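Local coordinates for protein EIAV protease (Equine infectious anemia virus, PDB 1FMB) that probably cleaves the viral polyprotein as a homodimeric retroviral aspartic protease, held here with a peptide-like inhibitor in its active site, at residues A[29-33]-A[79-83]. The protein carries 1 engineered substitution. Sequence-based numbering, arbitrary orientation.
Sequences DTSVL and RMLVA. With HYB ([2-(2-methyl-propane-2-sulfonylmethyl)-3-naphthalen-1-yl-propionyl-valinyl]-phenylalaninol), chain B.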
loop_
_atom_site.group_PDB
_atom_site.type_symbol
_atom_site.label_atom_id
_atom_site.label_comp_id
_atom_site.label_asym_id
_atom_site.label_seq_id
_atom_site.Cartn_x
_atom_site.Cartn_y
_atom_site.Cartn_z
ATOM N N ASP A 29 0.482 -6.541 3.510
ATOM C CA ASP A 29 1.058 -7.886 3.622
ATOM C C ASP A 29 0.130 -9.000 3.170
ATOM O O ASP A 29 0.597 -10.040 2.712
ATOM C CB ASP A 29 1.400 -8.264 5.059
ATOM C CG ASP A 29 2.508 -7.421 5.663
ATOM O OD1 ASP A 29 3.280 -6.716 4.971
ATOM O OD2 ASP A 29 2.656 -7.572 6.911
ATOM N N THR A 30 -1.153 -8.656 3.259
ATOM C CA THR A 30 -2.152 -9.654 2.947
ATOM C C THR A 30 -3.316 -8.977 2.265
ATOM O O THR A 30 -3.452 -7.756 2.154
ATOM C CB THR A 30 -2.513 -10.300 4.327
ATOM O OG1 THR A 30 -3.332 -11.436 4.025
ATOM C CG2 THR A 30 -3.283 -9.323 5.193
ATOM N N SER A 31 -4.130 -9.783 1.629
ATOM C CA SER A 31 -5.264 -9.268 0.804
ATOM C C SER A 31 -6.559 -9.181 1.626
ATOM O O SER A 31 -6.824 -10.075 2.424
ATOM C CB SER A 31 -5.396 -10.275 -0.291
ATOM O OG SER A 31 -4.280 -10.259 -1.181
ATOM N N VAL A 32 -7.368 -8.171 1.355
ATOM C CA VAL A 32 -8.595 -7.945 2.107
ATOM C C VAL A 32 -9.756 -7.563 1.199
ATOM O O VAL A 32 -9.712 -6.691 0.348
ATOM C CB VAL A 32 -8.345 -6.720 3.035
ATOM C CG1 VAL A 32 -9.539 -6.566 4.015
ATOM C CG2 VAL A 32 -7.098 -6.991 3.894
ATOM N N LEU A 33 -10.844 -8.269 1.395
ATOM C CA LEU A 33 -12.086 -7.967 0.639
ATOM C C LEU A 33 -12.899 -7.069 1.590
ATOM O O LEU A 33 -13.024 -7.322 2.817
ATOM C CB LEU A 33 -12.649 -9.368 0.569
ATOM C CG LEU A 33 -13.818 -9.815 -0.267
ATOM C CD1 LEU A 33 -13.538 -9.420 -1.726
ATOM C CD2 LEU A 33 -13.970 -11.318 -0.056
ATOM N N ARG A 79 -7.339 -17.999 0.973
ATOM C CA ARG A 79 -8.227 -17.386 1.913
ATOM C C ARG A 79 -7.977 -15.875 1.822
ATOM O O ARG A 79 -6.830 -15.463 1.565
ATOM C CB ARG A 79 -8.039 -17.796 3.359
ATOM C CG ARG A 79 -8.809 -19.092 3.601
ATOM C CD ARG A 79 -9.572 -18.963 4.903
ATOM N NE ARG A 79 -9.591 -20.228 5.623
ATOM C CZ ARG A 79 -9.297 -20.268 6.928
ATOM N NH1 ARG A 79 -8.955 -19.199 7.640
ATOM N NH2 ARG A 79 -9.332 -21.454 7.530
ATOM N N MET A 80 -9.001 -15.050 1.981
ATOM C CA MET A 80 -8.841 -13.619 1.948
ATOM C C MET A 80 -9.485 -13.103 3.247
ATOM O O MET A 80 -10.460 -13.714 3.693
ATOM C CB MET A 80 -9.668 -12.954 0.844
ATOM C CG MET A 80 -8.835 -12.775 -0.413
ATOM S SD MET A 80 -9.734 -11.946 -1.726
ATOM C CE MET A 80 -9.372 -10.184 -1.610
ATOM N N LEU A 81 -8.936 -12.039 3.806
ATOM C CA LEU A 81 -9.598 -11.483 4.991
ATOM C C LEU A 81 -10.768 -10.628 4.531
ATOM O O LEU A 81 -10.853 -10.203 3.341
ATOM C CB LEU A 81 -8.627 -10.546 5.738
ATOM C CG LEU A 81 -7.327 -11.251 6.163
ATOM C CD1 LEU A 81 -6.431 -10.286 6.925
ATOM C CD2 LEU A 81 -7.671 -12.463 7.019
ATOM N N VAL A 82 -11.766 -10.378 5.366
ATOM C CA VAL A 82 -12.930 -9.520 5.059
ATOM C C VAL A 82 -12.990 -8.411 6.131
ATOM O O VAL A 82 -12.873 -8.689 7.344
ATOM C CB VAL A 82 -14.240 -10.315 5.032
ATOM C CG1 VAL A 82 -15.343 -9.347 4.670
ATOM C CG2 VAL A 82 -14.130 -11.501 4.069
ATOM N N ALA A 83 -13.094 -7.142 5.763
ATOM C CA ALA A 83 -13.131 -6.066 6.778
ATOM C C ALA A 83 -13.846 -4.843 6.290
ATOM O O ALA A 83 -14.022 -4.658 5.061
ATOM C CB ALA A 83 -11.675 -5.747 7.209
HETATM S S1 HYB B . -1.202 -6.448 9.171
HETATM O O2 HYB B . -1.278 -5.826 10.463
HETATM O O3 HYB B . -2.324 -6.343 8.297
HETATM C C4 HYB B . 2.989 -2.192 11.754
HETATM C C5 HYB B . 1.671 -2.521 11.649
HETATM C C6 HYB B . 1.138 -3.000 10.387
HETATM C C7 HYB B . 1.945 -3.126 9.312
HETATM C C8 HYB B . 3.397 -2.761 9.390
HETATM C C9 HYB B . 3.873 -2.311 10.628
HETATM C C10 HYB B . 5.259 -1.965 10.777
HETATM C C11 HYB B . 6.101 -2.065 9.700
HETATM C C12 HYB B . 5.615 -2.513 8.441
HETATM C C13 HYB B . 4.269 -2.860 8.300
HETATM O O14 HYB B . 0.756 0.196 2.896
HETATM C C15 HYB B . -0.419 1.023 3.224
HETATM N N16 HYB B . -1.000 -0.721 4.813
HETATM C C17 HYB B . -0.713 0.721 4.720
HETATM C C18 HYB B . 0.511 1.019 5.619
HETATM C C19 HYB B . 0.350 1.067 7.125
HETATM C C20 HYB B . 0.626 -0.018 7.964
HETATM C C21 HYB B . 0.530 0.055 9.359
HETATM C C22 HYB B . 0.133 1.264 9.943
HETATM C C23 HYB B . -0.123 2.367 9.132
HETATM C C24 HYB B . -0.020 2.274 7.741
HETATM N N25 HYB B . -1.488 -3.167 6.571
HETATM C C26 HYB B . -2.212 -2.802 5.325
HETATM C C27 HYB B . -2.176 -1.226 5.338
HETATM O O28 HYB B . -3.090 -0.501 5.698
HETATM C C29 HYB B . -3.648 -3.375 5.236
HETATM C C30 HYB B . -4.456 -2.688 4.122
HETATM C C31 HYB B . -3.505 -4.899 5.018
HETATM C C32 HYB B . -0.541 -4.143 6.646
HETATM O O33 HYB B . -0.170 -4.802 5.667
HETATM C C34 HYB B . 0.120 -4.317 8.030
HETATM C C35 HYB B . 1.487 -3.595 7.920
HETATM C C36 HYB B . 0.295 -5.817 8.430
HETATM C C37 HYB B . -0.894 -9.004 8.059
HETATM C C38 HYB B . -0.912 -8.251 9.413
HETATM C C39 HYB B . -2.148 -8.760 10.195
HETATM C C40 HYB B . 0.385 -8.477 10.227
#
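The flat peptide groups of Ser-31, Leu-81 and Leu-33 are hydrogen-bonded to one another, with Val-32 and Leu-81 on one face of the sheet and Leu-33 and Val-82 on the other, joining strand 32-34 in parallel to the end of strand 74-83 in the retroviral aspartic protease fold. Leu-81 N donates to Ser-31 O (3.2 Å), and Leu-33 N donates to Leu-81 O in a short, nearly straight bond (2.7 Å, 174° at the hydrogen). Both donors tilt somewhat from the acceptor's carbonyl plane. On the first face Val-32 CG1, anti to its own N (chi1 -171°), reaches Ala-83 CB at 3.9 Å. On the other, the Leu-33 and Val-82 side chains run alongside each other in one direction, Leu-33 CD2 4.1 Å from Val-82 CG2; Tyr-38 of helix 35-40 touches both. Met-80, bent at chi3 (94°), lays CE against Leu-33 CB and the peptide between Val-32 and Leu-33. Toward the active site, Thr-30 CG2 touches Leu-81 CD1, the two side chains running roughly perpendicular, and also meets inhibitor carbon C37, while Asp-29 N donates a hydrogen bond to inhibitor O33 (2.8 Å). The Asp-29 carboxylate is salt-bridged to Arg-92 and to Arg-8 of the second subunit, and Ser-31 OG bonds to Asp-93. At the far end Leu-33 O accepts Ala-83 N at 3.0 Å and a CA-H...O contact from Val-82 CA at 3.1 Å.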